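Local coordinates for purine nucleoside phosphorylase (Schistosoma mansoni, PDB 6B2L), which catalyses the reversible phosphorolysis of purine nucleosides such as inosine and guanosine, releasing the free base and ribose 1-phosphate, at the piperidin-2-imine site. Numbering follows the deposited sequence.

The piperidin-2-imine site. Residues 118-120, 202-203, 219, 244-245, 247, 257, 262. With 2IM (piperidin-2-imine), chain B.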
loop_
_atom_site.group_PDB
_atom_site.type_symbol
_atom_site.label_atom_id
_atom_site.label_comp_id
_atom_site.label_asym_id
_atom_site.label_seq_id
_atom_site.Cartn_x
_atom_site.Cartn_y
_atom_site.Cartn_z
ATOM N N LEU A 118 -1.090 -10.670 -19.213
ATOM C CA LEU A 118 -1.838 -9.641 -19.940
ATOM C C LEU A 118 -1.749 -8.310 -19.195
ATOM O O LEU A 118 -1.878 -8.256 -17.964
ATOM C CB LEU A 118 -3.296 -10.055 -20.101
ATOM C CG LEU A 118 -3.537 -11.177 -21.120
ATOM C CD1 LEU A 118 -4.717 -12.011 -20.683
ATOM C CD2 LEU A 118 -3.775 -10.588 -22.495
ATOM N N ALA A 119 -1.506 -7.227 -19.934
ATOM C CA ALA A 119 -1.264 -5.932 -19.307
ATOM C C ALA A 119 -1.957 -4.809 -20.074
ATOM O O ALA A 119 -2.263 -4.924 -21.271
ATOM C CB ALA A 119 0.231 -5.630 -19.224
ATOM N N GLY A 120 -2.183 -3.702 -19.368
ATOM C CA GLY A 120 -2.572 -2.462 -20.021
ATOM C C GLY A 120 -1.351 -1.671 -20.467
ATOM O O GLY A 120 -0.332 -1.603 -19.769
ATOM N N TYR A 202 -9.576 -2.774 -12.736
ATOM C CA TYR A 202 -8.670 -2.210 -13.718
ATOM C C TYR A 202 -8.223 -0.835 -13.251
ATOM O O TYR A 202 -8.940 -0.150 -12.501
ATOM C CB TYR A 202 -9.349 -2.149 -15.102
ATOM C CG TYR A 202 -9.649 -3.521 -15.731
ATOM C CD1 TYR A 202 -8.643 -4.424 -15.973
ATOM C CD2 TYR A 202 -10.944 -3.897 -16.025
ATOM C CE1 TYR A 202 -8.909 -5.670 -16.537
ATOM C CE2 TYR A 202 -11.228 -5.126 -16.589
ATOM C CZ TYR A 202 -10.198 -6.011 -16.833
ATOM O OH TYR A 202 -10.478 -7.249 -17.379
ATOM N N GLU A 203 -7.002 -0.455 -13.645
ATOM C CA GLU A 203 -6.522 0.904 -13.415
ATOM C C GLU A 203 -7.537 1.944 -13.882
ATOM O O GLU A 203 -8.089 1.843 -14.986
ATOM C CB GLU A 203 -5.165 1.078 -14.138
ATOM C CG GLU A 203 -5.190 0.996 -15.714
ATOM C CD GLU A 203 -5.025 -0.399 -16.316
ATOM O OE1 GLU A 203 -5.124 -1.403 -15.588
ATOM O OE2 GLU A 203 -4.799 -0.480 -17.554
ATOM N N VAL A 219 1.031 -1.860 -17.170
ATOM C CA VAL A 219 0.478 -2.076 -15.817
ATOM C C VAL A 219 -0.287 -3.400 -15.787
ATOM O O VAL A 219 -0.999 -3.755 -16.732
ATOM C CB VAL A 219 -0.432 -0.897 -15.372
ATOM C CG1 VAL A 219 -1.560 -0.655 -16.325
ATOM C CG2 VAL A 219 -0.944 -1.131 -13.916
ATOM N N ALA A 244 -3.221 -5.702 -23.925
ATOM C CA ALA A 244 -4.633 -5.873 -24.258
ATOM C C ALA A 244 -5.265 -4.610 -24.834
ATOM O O ALA A 244 -6.200 -4.703 -25.630
ATOM C CB ALA A 244 -5.418 -6.323 -23.026
ATOM N N ASN A 245 -4.752 -3.433 -24.469
ATOM C CA ASN A 245 -5.380 -2.138 -24.760
ATOM C C ASN A 245 -4.355 -1.077 -24.392
ATOM O O ASN A 245 -3.411 -1.367 -23.649
ATOM C CB ASN A 245 -6.671 -1.947 -23.960
ATOM C CG ASN A 245 -6.402 -1.720 -22.464
ATOM O OD1 ASN A 245 -5.983 -2.629 -21.751
ATOM N ND2 ASN A 245 -6.629 -0.501 -21.998
ATOM N N SER A 247 -4.375 2.105 -22.226
ATOM C CA SER A 247 -5.254 2.732 -21.251
ATOM C C SER A 247 -5.248 4.255 -21.349
ATOM O O SER A 247 -6.220 4.900 -20.940
ATOM C CB SER A 247 -4.846 2.279 -19.841
ATOM O OG SER A 247 -5.045 0.883 -19.724
ATOM N N ILE A 257 -12.748 -0.716 -20.533
ATOM C CA ILE A 257 -11.889 -1.895 -20.436
ATOM C C ILE A 257 -12.736 -3.019 -19.856
ATOM O O ILE A 257 -13.470 -2.790 -18.888
ATOM C CB ILE A 257 -10.674 -1.622 -19.519
ATOM C CG1 ILE A 257 -9.973 -0.302 -19.877
ATOM C CG2 ILE A 257 -9.702 -2.792 -19.551
ATOM C CD1 ILE A 257 -8.976 0.183 -18.810
ATOM N N VAL A 262 -10.255 -8.325 -23.174
ATOM C CA VAL A 262 -8.913 -8.776 -22.848
ATOM C C VAL A 262 -8.686 -10.188 -23.362
ATOM O O VAL A 262 -7.671 -10.471 -24.011
ATOM C CB VAL A 262 -8.694 -8.693 -21.331
ATOM C CG1 VAL A 262 -7.369 -9.346 -20.940
ATOM C CG2 VAL A 262 -8.704 -7.241 -20.891
HETATM N N2 2IM B . -5.964 -2.838 -18.977
HETATM C C1 2IM B . -5.643 -3.940 -18.485
HETATM N N1 2IM B . -5.109 -3.980 -17.160
HETATM C C4 2IM B . -4.661 -5.187 -16.503
HETATM C C5 2IM B . -5.075 -6.478 -17.208
HETATM C C3 2IM B . -5.004 -6.372 -18.712
HETATM C C2 2IM B . -5.816 -5.229 -19.277
#
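Two acceptors grip N2, the exocyclic nitrogen of piperidin-2-imine: the amide oxygen OD1 of Asn245 at 2.8 Å and the carboxylate oxygen OE2 of Glu203. The site is the purine-base pocket of a trimeric-type nucleoside phosphorylase, where a glutamate and an asparagine read the base; the small ring is probably a fragment occupying the place of that base. Glu203 suits an amidine because its two oxygens match two neighbouring nitrogens. Glu203 OE1 takes the ligand's ring nitrogen N1 on its syn lone pair, at 3.0 Å and almost straight (173° at the hydrogen). N2 instead reaches OE2 from above the carboxylate plane, about 30° out of it, so the fork is twisted rather than flat. A kink at chi2 (-89°) helps turn the carboxylate towards both nitrogens. Three donated bonds exceed the two N-H groups of a neutral amidine, a pattern that fits an amidinium, which Glu203 would stabilise, although no hydrogen is seen.

Ser247, at the start of helix 247-253, is the second-shell clamp. Its hydroxyl OG gives a short bond of 2.6 Å to the anti lone pair of Glu203 OE2, helping to fix the carboxylate's rotation. Ser247 OG also accepts a bent bond from Asn245 ND2 at 3.1 Å, which helps to orient the amide with an in-plane lone pair of OD1 directed at N2. An amide fits here because it can donate to the serine while accepting from the ligand.

Packing holds the carbon part of the ring, and 227 of the ligand's 240 Å² are buried. Tyr202 brings its CD1-CE1 side over one face, steeply turned rather than stacked, with Tyr202 CD1 3.8 Å from ligand N1. Strand 112-121 packs against the other face, so the ring lies between strand and tyrosine. Gly120, lacking a side chain, lets its CA come within 3.7 Å of ligand C1, beside small Ala119. Ala244 CB and the Val262 CG2 branch both touch ligand C2, giving an apolar lining.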